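Local atomic coordinates of cellobiohydrolase CHBI (Daphnia pulex, PDB entry 4XNN), a protein that probably hydrolyses the beta-1,4-glucosidic linkages of cellulose and cellotetraose, releasing cellobiose, as a member of glycoside hydrolase family 7. Residues Thr232-Asn238 with Lys361-Met367; Val246-Asn251 with Asn258-Lys263; Phe310-Arg314 with Asp338-Asp342. All blocks are in the same frame, centred on the assembly; numbering follows the deposited sequence.

Contact 1: Thr232-Asn238 with Lys361-Met367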
loop_
_atom_site.group_PDB
_atom_site.type_symbol
_atom_site.label_atom_id
_atom_site.label_comp_id
_atom_site.label_asym_id
_atom_site.label_seq_id
_atom_site.Cartn_x
_atom_site.Cartn_y
_atom_site.Cartn_z
ATOM N N THR A 232 -3.325 -6.760 8.787
ATOM C CA THR A 232 -3.400 -5.662 9.756
ATOM C C THR A 232 -2.005 -5.411 10.346
ATOM O O THR A 232 -1.313 -6.365 10.702
ATOM C CB THR A 232 -4.333 -6.021 10.880
ATOM O OG1 THR A 232 -3.960 -7.282 11.455
ATOM C CG2 THR A 232 -5.791 -6.030 10.340
ATOM N N HIS A 233 -1.613 -4.147 10.416
ATOM C CA HIS A 233 -0.342 -3.715 10.956
ATOM C C HIS A 233 -0.535 -2.571 11.977
ATOM O O HIS A 233 -0.389 -1.417 11.625
ATOM C CB HIS A 233 0.596 -3.158 9.906
ATOM C CG HIS A 233 1.008 -4.106 8.841
ATOM N ND1 HIS A 233 2.235 -4.739 8.840
ATOM C CD2 HIS A 233 0.425 -4.420 7.658
ATOM C CE1 HIS A 233 2.364 -5.452 7.736
ATOM N NE2 HIS A 233 1.292 -5.241 6.982
ATOM N N PRO A 234 -0.826 -2.905 13.241
ATOM C CA PRO A 234 -0.841 -1.781 14.182
ATOM C C PRO A 234 0.559 -1.262 14.524
ATOM O O PRO A 234 1.587 -1.997 14.375
ATOM C CB PRO A 234 -1.489 -2.401 15.409
ATOM C CG PRO A 234 -1.141 -3.829 15.332
ATOM C CD PRO A 234 -1.265 -4.149 13.875
ATOM N N CYS A 235 0.624 -0.016 14.999
ATOM C CA CYS A 235 1.848 0.535 15.573
ATOM C C CYS A 235 1.582 1.254 16.937
ATOM O O CYS A 235 0.413 1.586 17.260
ATOM C CB CYS A 235 2.417 1.578 14.622
ATOM S SG CYS A 235 2.746 1.088 12.925
ATOM N N THR A 236 2.649 1.569 17.690
ATOM C CA THR A 236 2.476 2.258 18.998
ATOM C C THR A 236 3.354 3.474 19.013
ATOM O O THR A 236 4.565 3.335 19.064
ATOM C CB THR A 236 2.898 1.398 20.166
ATOM O OG1 THR A 236 4.217 0.898 19.930
ATOM C CG2 THR A 236 2.004 0.299 20.328
ATOM N N PRO A 237 2.812 4.663 18.817
ATOM C CA PRO A 237 1.453 4.959 18.389
ATOM C C PRO A 237 1.139 4.708 16.912
ATOM O O PRO A 237 2.022 4.433 16.129
ATOM C CB PRO A 237 1.398 6.454 18.654
ATOM C CG PRO A 237 2.790 6.896 18.211
ATOM C CD PRO A 237 3.720 5.804 18.603
ATOM N N ASN A 238 -0.111 4.843 16.543
ATOM C CA ASN A 238 -0.581 4.633 15.175
ATOM C C ASN A 238 -0.279 5.802 14.197
ATOM O O ASN A 238 -0.116 5.600 12.987
ATOM C CB ASN A 238 -2.094 4.461 15.190
ATOM C CG ASN A 238 -2.526 3.124 15.650
ATOM O OD1 ASN A 238 -1.894 2.105 15.333
ATOM N ND2 ASN A 238 -3.664 3.087 16.359
ATOM N N LYS A 361 1.875 -5.020 19.865
ATOM C CA LYS A 361 1.492 -3.638 19.472
ATOM C C LYS A 361 0.040 -3.298 19.757
ATOM O O LYS A 361 -0.420 -2.207 19.398
ATOM C CB LYS A 361 1.811 -3.387 17.989
ATOM C CG LYS A 361 3.152 -2.696 17.764
ATOM C CD LYS A 361 4.314 -3.619 17.967
ATOM C CE LYS A 361 5.588 -2.818 18.003
ATOM N NZ LYS A 361 6.814 -3.675 17.908
ATOM N N GLY A 362 -0.680 -4.195 20.424
ATOM C CA GLY A 362 -2.029 -3.886 20.923
ATOM C C GLY A 362 -3.122 -4.550 20.113
ATOM O O GLY A 362 -4.325 -4.300 20.317
ATOM N N GLY A 363 -2.725 -5.319 19.112
ATOM C CA GLY A 363 -3.691 -6.169 18.403
ATOM C C GLY A 363 -4.806 -5.499 17.646
ATOM O O GLY A 363 -4.669 -4.369 17.171
ATOM N N MET A 364 -5.913 -6.209 17.492
ATOM C CA MET A 364 -7.057 -5.676 16.717
ATOM C C MET A 364 -7.522 -4.356 17.307
ATOM O O MET A 364 -7.871 -3.430 16.597
ATOM C CB MET A 364 -8.169 -6.713 16.699
ATOM C CG MET A 364 -7.810 -7.981 15.901
ATOM S SD MET A 364 -7.527 -7.660 14.148
ATOM C CE MET A 364 -9.267 -7.733 13.628
ATOM N N LYS A 365 -7.568 -4.268 18.647
ATOM C CA LYS A 365 -8.012 -3.054 19.267
ATOM C C LYS A 365 -7.207 -1.839 18.826
ATOM O O LYS A 365 -7.794 -0.827 18.426
ATOM C CB LYS A 365 -8.027 -3.205 20.801
ATOM C CG LYS A 365 -8.364 -1.906 21.535
ATOM C CD LYS A 365 -8.606 -2.159 23.047
ATOM C CE LYS A 365 -8.957 -0.861 23.728
ATOM N NZ LYS A 365 -8.733 -0.991 25.192
ATOM N N GLN A 366 -5.880 -1.943 18.826
ATOM C CA GLN A 366 -4.993 -0.832 18.426
ATOM C C GLN A 366 -5.159 -0.510 16.954
ATOM O O GLN A 366 -5.226 0.656 16.588
ATOM C CB GLN A 366 -3.536 -1.137 18.796
ATOM C CG GLN A 366 -2.491 -0.041 18.422
ATOM C CD GLN A 366 -2.597 1.204 19.283
ATOM O OE1 GLN A 366 -3.488 1.279 20.110
ATOM N NE2 GLN A 366 -1.805 2.201 19.007
ATOM N N MET A 367 -5.257 -1.555 16.121
ATOM C CA MET A 367 -5.507 -1.366 14.709
ATOM C C MET A 367 -6.797 -0.600 14.580
ATOM O O MET A 367 -6.962 0.302 13.741
ATOM C CB MET A 367 -5.697 -2.748 13.982
ATOM C CG MET A 367 -5.850 -2.603 12.470
ATOM S SD MET A 367 -4.337 -2.126 11.592
ATOM C CE MET A 367 -4.594 -0.403 11.173
#
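A Schellman motif, with G362 as its C-prime residue, ends helix 357-360, and the turn that follows leads straight into helix 363-373, whose first turn lies against the chain leaving strand 228-233. At the positive phi of G362 a CB would be jammed against the preceding carbonyl, and this backbone therefore calls for glycine. The apolar part centres on P234. Its ring rests on K361 (P234 CG to K361 CB, 4.0 Å). It also touches Q366 (P234 CB to Q366 CG, 4.0 Å). P234 CD lies 4.3 Å from M367 SD, and the same sulfur comes within 4.0 Å of CB of T232. Past the proline, two hydrogen bonds tie loop to helix: Q366 NE2 donates to the carbonyl O of C235 (2.9 Å), and N238 ND2 donates to the carbonyl O of Q366 (2.9 Å). The N238 OD1 atom also takes a weak bond from the backbone N of C235 (3.3 Å), closing the loop around the cis peptide before P237. K361 begins toward the loop, but its ammonium end salt-bridges D357. The CA-to-CB bond of H233 points away from the helix; its ND1 bonds the backbone O of D262 and its NE2 a glycerol, probably from the crystallisation liquor, beside strand 212-223, whose counterpart in GH7 enzymes carries the acidic catalytic motif. The chemistry thus divides into an apolar patch around P234 and two amide side chains that each reach a backbone carbonyl: directional bonds hold loop to helix without a charge pair between the segments.

Contact 2: Val246-Asn251 with Asn258-Lys263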
loop_
_atom_site.group_PDB
_atom_site.type_symbol
_atom_site.label_atom_id
_atom_site.label_comp_id
_atom_site.label_asym_id
_atom_site.label_seq_id
_atom_site.Cartn_x
_atom_site.Cartn_y
_atom_site.Cartn_z
ATOM N N VAL A 246 16.528 2.472 16.548
ATOM C CA VAL A 246 15.865 1.223 16.761
ATOM C C VAL A 246 14.363 1.404 16.569
ATOM O O VAL A 246 13.682 0.468 16.298
ATOM C CB VAL A 246 16.201 0.693 18.184
ATOM C CG1 VAL A 246 15.655 1.606 19.278
ATOM C CG2 VAL A 246 15.712 -0.736 18.413
ATOM N N VAL A 247 13.867 2.636 16.698
ATOM C CA VAL A 247 12.426 2.884 16.613
ATOM C C VAL A 247 11.858 2.540 15.228
ATOM O O VAL A 247 10.735 2.139 15.150
ATOM C CB VAL A 247 12.112 4.323 17.027
ATOM C CG1 VAL A 247 10.653 4.768 16.663
ATOM C CG2 VAL A 247 12.496 4.458 18.519
ATOM N N CYS A 248 12.676 2.647 14.169
ATOM C CA CYS A 248 12.264 2.293 12.843
ATOM C C CYS A 248 12.111 0.822 12.651
ATOM O O CYS A 248 11.504 0.400 11.696
ATOM C CB CYS A 248 13.315 2.779 11.843
ATOM S SG CYS A 248 13.486 4.568 11.571
ATOM N N GLY A 249 12.683 0.027 13.525
ATOM C CA GLY A 249 12.736 -1.405 13.355
ATOM C C GLY A 249 13.374 -1.873 12.074
ATOM O O GLY A 249 12.801 -2.742 11.349
ATOM N N ASP A 250 14.563 -1.363 11.786
ATOM C CA ASP A 250 15.215 -1.643 10.478
ATOM C C ASP A 250 15.580 -3.126 10.316
ATOM O O ASP A 250 16.123 -3.739 11.230
ATOM C CB ASP A 250 16.486 -0.802 10.283
ATOM C CG ASP A 250 16.171 0.693 10.163
ATOM O OD1 ASP A 250 14.980 1.057 9.871
ATOM O OD2 ASP A 250 17.078 1.501 10.430
ATOM N N ASN A 251 15.283 -3.673 9.151
ATOM C CA ASN A 251 15.602 -5.072 8.880
ATOM C C ASN A 251 17.123 -5.251 8.885
ATOM O O ASN A 251 17.629 -6.200 9.408
ATOM C CB ASN A 251 15.037 -5.455 7.502
ATOM C CG ASN A 251 13.560 -5.644 7.527
ATOM O OD1 ASN A 251 13.013 -6.232 8.453
ATOM N ND2 ASN A 251 12.893 -5.142 6.518
ATOM N N ASN A 258 11.974 -4.811 17.035
ATOM C CA ASN A 258 12.306 -3.867 18.085
ATOM C C ASN A 258 11.740 -2.464 17.937
ATOM O O ASN A 258 12.028 -1.634 18.801
ATOM C CB ASN A 258 13.843 -3.757 18.221
ATOM C CG ASN A 258 14.495 -5.079 18.620
ATOM O OD1 ASN A 258 15.618 -5.362 18.240
ATOM N ND2 ASN A 258 13.799 -5.882 19.327
ATOM N N GLY A 259 11.065 -2.169 16.819
ATOM C CA GLY A 259 10.607 -0.839 16.506
ATOM C C GLY A 259 9.208 -0.624 16.971
ATOM O O GLY A 259 8.635 -1.480 17.674
ATOM N N MET A 260 8.656 0.525 16.570
ATOM C CA MET A 260 7.305 0.922 16.947
ATOM C C MET A 260 6.148 0.262 16.144
ATOM O O MET A 260 5.005 0.261 16.614
ATOM C CB MET A 260 7.206 2.392 16.830
ATOM C CG MET A 260 7.383 3.090 15.492
ATOM S SD MET A 260 6.913 4.856 15.571
ATOM C CE MET A 260 5.151 4.804 15.417
ATOM N N CYS A 261 6.461 -0.283 14.959
ATOM C CA CYS A 261 5.462 -0.894 14.092
ATOM C C CYS A 261 5.574 -2.385 14.025
ATOM O O CYS A 261 6.674 -2.972 14.087
ATOM C CB CYS A 261 5.525 -0.280 12.661
ATOM S SG CYS A 261 4.784 1.380 12.575
ATOM N N ASP A 262 4.405 -3.019 13.878
ATOM C CA ASP A 262 4.322 -4.450 13.586
ATOM C C ASP A 262 4.602 -4.637 12.078
ATOM O O ASP A 262 3.694 -4.471 11.229
ATOM C CB ASP A 262 2.945 -4.977 13.986
ATOM C CG ASP A 262 2.688 -6.394 13.505
ATOM O OD1 ASP A 262 3.635 -7.128 13.148
ATOM O OD2 ASP A 262 1.490 -6.729 13.444
ATOM N N LYS A 263 5.842 -4.978 11.726
ATOM C CA LYS A 263 6.237 -5.124 10.333
ATOM C C LYS A 263 5.653 -6.309 9.577
ATOM O O LYS A 263 5.296 -6.189 8.400
ATOM C CB LYS A 263 7.784 -5.148 10.180
ATOM C CG LYS A 263 8.392 -3.796 10.370
ATOM C CD LYS A 263 9.811 -3.686 9.844
ATOM C CE LYS A 263 10.175 -2.187 10.019
ATOM N NZ LYS A 263 11.208 -1.816 9.121
HETATM O O HOH W 1 8.876 -0.423 13.431
HETATM O O HOH W 2 12.508 0.723 8.615
#
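V246 lies within a short 3-10 turn that ends at C248, with CG2 of V246 3.6 Å from CB of N258. Its carbonyl O accepts the backbone N of G249 (3.0 Å) and also meets CA of G259 in a CA-H...O contact of 3.3 Å. V247 supplies the backbone-to-backbone hydrogen bond between the segments: its O accepts the N of M260 at 3.0 Å, and its CG1 touches CG of M260 at 3.9 Å. The carbonyl O of C248 receives a weak hydrogen bond from K263 NZ (3.4 Å). A water also connects the segments, accepting from C261 N (2.9 Å) and donating weakly to C248 O (3.3 Å). At G249, positive phi favours glycine, and its CA stands 3.8 Å from CA of G259, where a CB on G259 would clash with the 3-10 turn; two glycines let the backbones meet. K263 NZ lies 2.9 Å from G249 O in another weak bond, and a second water joins NZ (2.9 Å) to OD1 of D250 (2.8 Å). N251 directs OD1 to R256 NH1. Both segments belong to the loop between strands 241-243 and 266-269, fastened by the C243-C248 and C235-C261 disulfides. M260 and C261 pack on C214 of strand 212-223, while D262 touches helix 357-360.

Contact 3: Phe310-Arg314 with Asp338-Asp342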
loop_
_atom_site.group_PDB
_atom_site.type_symbol
_atom_site.label_atom_id
_atom_site.label_comp_id
_atom_site.label_asym_id
_atom_site.label_seq_id
_atom_site.Cartn_x
_atom_site.Cartn_y
_atom_site.Cartn_z
ATOM N N PHE A 310 -12.405 -2.719 17.330
ATOM C CA PHE A 310 -12.284 -3.640 16.142
ATOM C C PHE A 310 -11.991 -5.047 16.666
ATOM O O PHE A 310 -11.080 -5.244 17.505
ATOM C CB PHE A 310 -11.089 -3.173 15.343
ATOM C CG PHE A 310 -10.868 -3.844 14.029
ATOM C CD1 PHE A 310 -11.915 -4.346 13.264
ATOM C CD2 PHE A 310 -9.569 -3.814 13.484
ATOM C CE1 PHE A 310 -11.688 -4.845 11.993
ATOM C CE2 PHE A 310 -9.303 -4.337 12.226
ATOM C CZ PHE A 310 -10.352 -4.867 11.469
ATOM N N LYS A 311 -12.758 -6.022 16.185
ATOM C CA LYS A 311 -12.512 -7.387 16.568
ATOM C C LYS A 311 -12.318 -8.334 15.399
ATOM O O LYS A 311 -11.745 -9.377 15.599
ATOM C CB LYS A 311 -13.598 -7.917 17.547
ATOM C CG LYS A 311 -14.965 -8.175 17.033
ATOM C CD LYS A 311 -15.745 -9.163 17.961
ATOM C CE LYS A 311 -17.043 -9.722 17.350
ATOM N NZ LYS A 311 -18.087 -8.677 17.118
ATOM N N GLU A 312 -12.790 -7.988 14.197
ATOM C CA GLU A 312 -12.742 -8.994 13.128
ATOM C C GLU A 312 -12.768 -8.334 11.749
ATOM O O GLU A 312 -13.625 -7.496 11.488
ATOM C CB GLU A 312 -13.893 -9.992 13.270
ATOM C CG GLU A 312 -13.880 -11.056 12.208
ATOM C CD GLU A 312 -14.877 -12.141 12.481
ATOM O OE1 GLU A 312 -15.914 -11.796 13.095
ATOM O OE2 GLU A 312 -14.649 -13.309 12.034
ATOM N N PHE A 313 -11.782 -8.666 10.890
ATOM C CA PHE A 313 -11.782 -8.298 9.452
ATOM C C PHE A 313 -12.315 -9.517 8.699
ATOM O O PHE A 313 -11.613 -10.532 8.559
ATOM C CB PHE A 313 -10.300 -7.965 9.094
ATOM C CG PHE A 313 -9.992 -7.402 7.739
ATOM C CD1 PHE A 313 -10.757 -7.630 6.604
ATOM C CD2 PHE A 313 -8.782 -6.701 7.593
ATOM C CE1 PHE A 313 -10.347 -7.153 5.377
ATOM C CE2 PHE A 313 -8.377 -6.230 6.352
ATOM C CZ PHE A 313 -9.171 -6.467 5.226
ATOM N N ARG A 314 -13.515 -9.387 8.142
ATOM C CA ARG A 314 -14.169 -10.434 7.341
ATOM C C ARG A 314 -13.978 -10.062 5.860
ATOM O O ARG A 314 -13.797 -8.882 5.505
ATOM C CB ARG A 314 -15.663 -10.519 7.663
ATOM C CG ARG A 314 -15.979 -10.941 9.073
ATOM C CD ARG A 314 -17.433 -11.393 9.334
ATOM N NE ARG A 314 -18.541 -10.533 8.786
ATOM C CZ ARG A 314 -19.721 -10.250 9.427
ATOM N NH1 ARG A 314 -19.914 -10.624 10.754
ATOM N NH2 ARG A 314 -20.696 -9.557 8.750
ATOM N N ASP A 338 -11.680 -18.066 9.008
ATOM C CA ASP A 338 -11.849 -17.410 7.696
ATOM C C ASP A 338 -11.772 -15.874 7.705
ATOM O O ASP A 338 -12.275 -15.163 6.809
ATOM C CB ASP A 338 -13.099 -17.922 7.022
ATOM C CG ASP A 338 -14.337 -17.362 7.621
ATOM O OD1 ASP A 338 -14.190 -16.740 8.659
ATOM O OD2 ASP A 338 -15.434 -17.545 7.035
ATOM N N SER A 339 -11.140 -15.372 8.754
ATOM C CA SER A 339 -11.077 -13.931 9.021
ATOM C C SER A 339 -9.952 -13.648 9.911
ATOM O O SER A 339 -9.368 -14.575 10.467
ATOM C CB SER A 339 -12.410 -13.495 9.635
ATOM O OG SER A 339 -12.512 -14.047 10.956
ATOM N N ILE A 340 -9.580 -12.366 10.017
ATOM C CA ILE A 340 -8.555 -11.950 10.922
ATOM C C ILE A 340 -9.183 -11.561 12.273
ATOM O O ILE A 340 -10.078 -10.738 12.318
ATOM C CB ILE A 340 -7.692 -10.734 10.405
ATOM C CG1 ILE A 340 -6.907 -11.061 9.120
ATOM C CG2 ILE A 340 -6.740 -10.283 11.477
ATOM C CD1 ILE A 340 -6.222 -9.907 8.421
ATOM N N THR A 341 -8.705 -12.186 13.337
ATOM C CA THR A 341 -9.045 -11.891 14.715
ATOM C C THR A 341 -7.791 -12.041 15.550
ATOM O O THR A 341 -6.851 -12.756 15.114
ATOM C CB THR A 341 -10.130 -12.841 15.242
ATOM O OG1 THR A 341 -9.636 -14.203 15.350
ATOM C CG2 THR A 341 -11.375 -12.805 14.394
ATOM N N ASP A 342 -7.785 -11.513 16.787
ATOM C CA ASP A 342 -6.670 -11.773 17.702
ATOM C C ASP A 342 -6.417 -13.260 17.896
ATOM O O ASP A 342 -5.238 -13.687 17.934
ATOM C CB ASP A 342 -6.897 -11.119 19.102
ATOM C CG ASP A 342 -6.741 -9.620 19.081
ATOM O OD1 ASP A 342 -5.942 -9.050 18.296
ATOM O OD2 ASP A 342 -7.445 -8.983 19.858
HETATM O O HOH W 3 -10.232 -10.235 17.663
#
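F313 packs against I340, their CB atoms 4.0 Å apart, and CD1 of I340 approaches the phenyl ring obliquely. The two residues also form a single antiparallel bridge as a hydrogen-bonded pair: F313 N donates to I340 O (3.0 Å) and I340 N to F313 O (3.1 Å). Just before it, CA of E312 makes a CA-H...O contact with I340 O at 3.3 Å. Strand 310-319 belongs to the large sheet of the concanavalin-like GH7 fold. On its other edge it pairs with strand 293-301, where K311 and E312 both face I300 in a classic beta bulge. The F313 ring meets F299 edge-to-face, and F230 with the ring planes at about 40°. The E312 side chain reaches back across the bridge to S339, whose OG donates to E312 OE2 over a short 2.5 Å, and CG of E312 lies 3.8 Å from CG2 of T341. T341 is the N-cap of helix 342-352, its hydroxyl bonded to M344 N. A water donates to K311 O (2.7 Å) and accepts from D342 N (2.9 Å).

Contact 1 is the middle of the three: its centre lies about 13 Å from those of contacts 2 and 3, whose own centres are about 24 Å apart and nearest atoms about 9 Å. Along the chain, contacts 2 and 3 follow in series, both nested inside the loop contact 1 closes. The C235-C261 disulfide and the bond from H233 to D262 join contact 1 to contact 2; M364 joins it to contact 3 through D342, F310 and I340. Contacts 1 and 3 reach the same sheet. Helix 363-373, which supplies one segment of contact 1, also packs on contact 3. A disulfide-fastened loop is thus connected, through contact 1, to strand 310-319 of the GH7 sandwich.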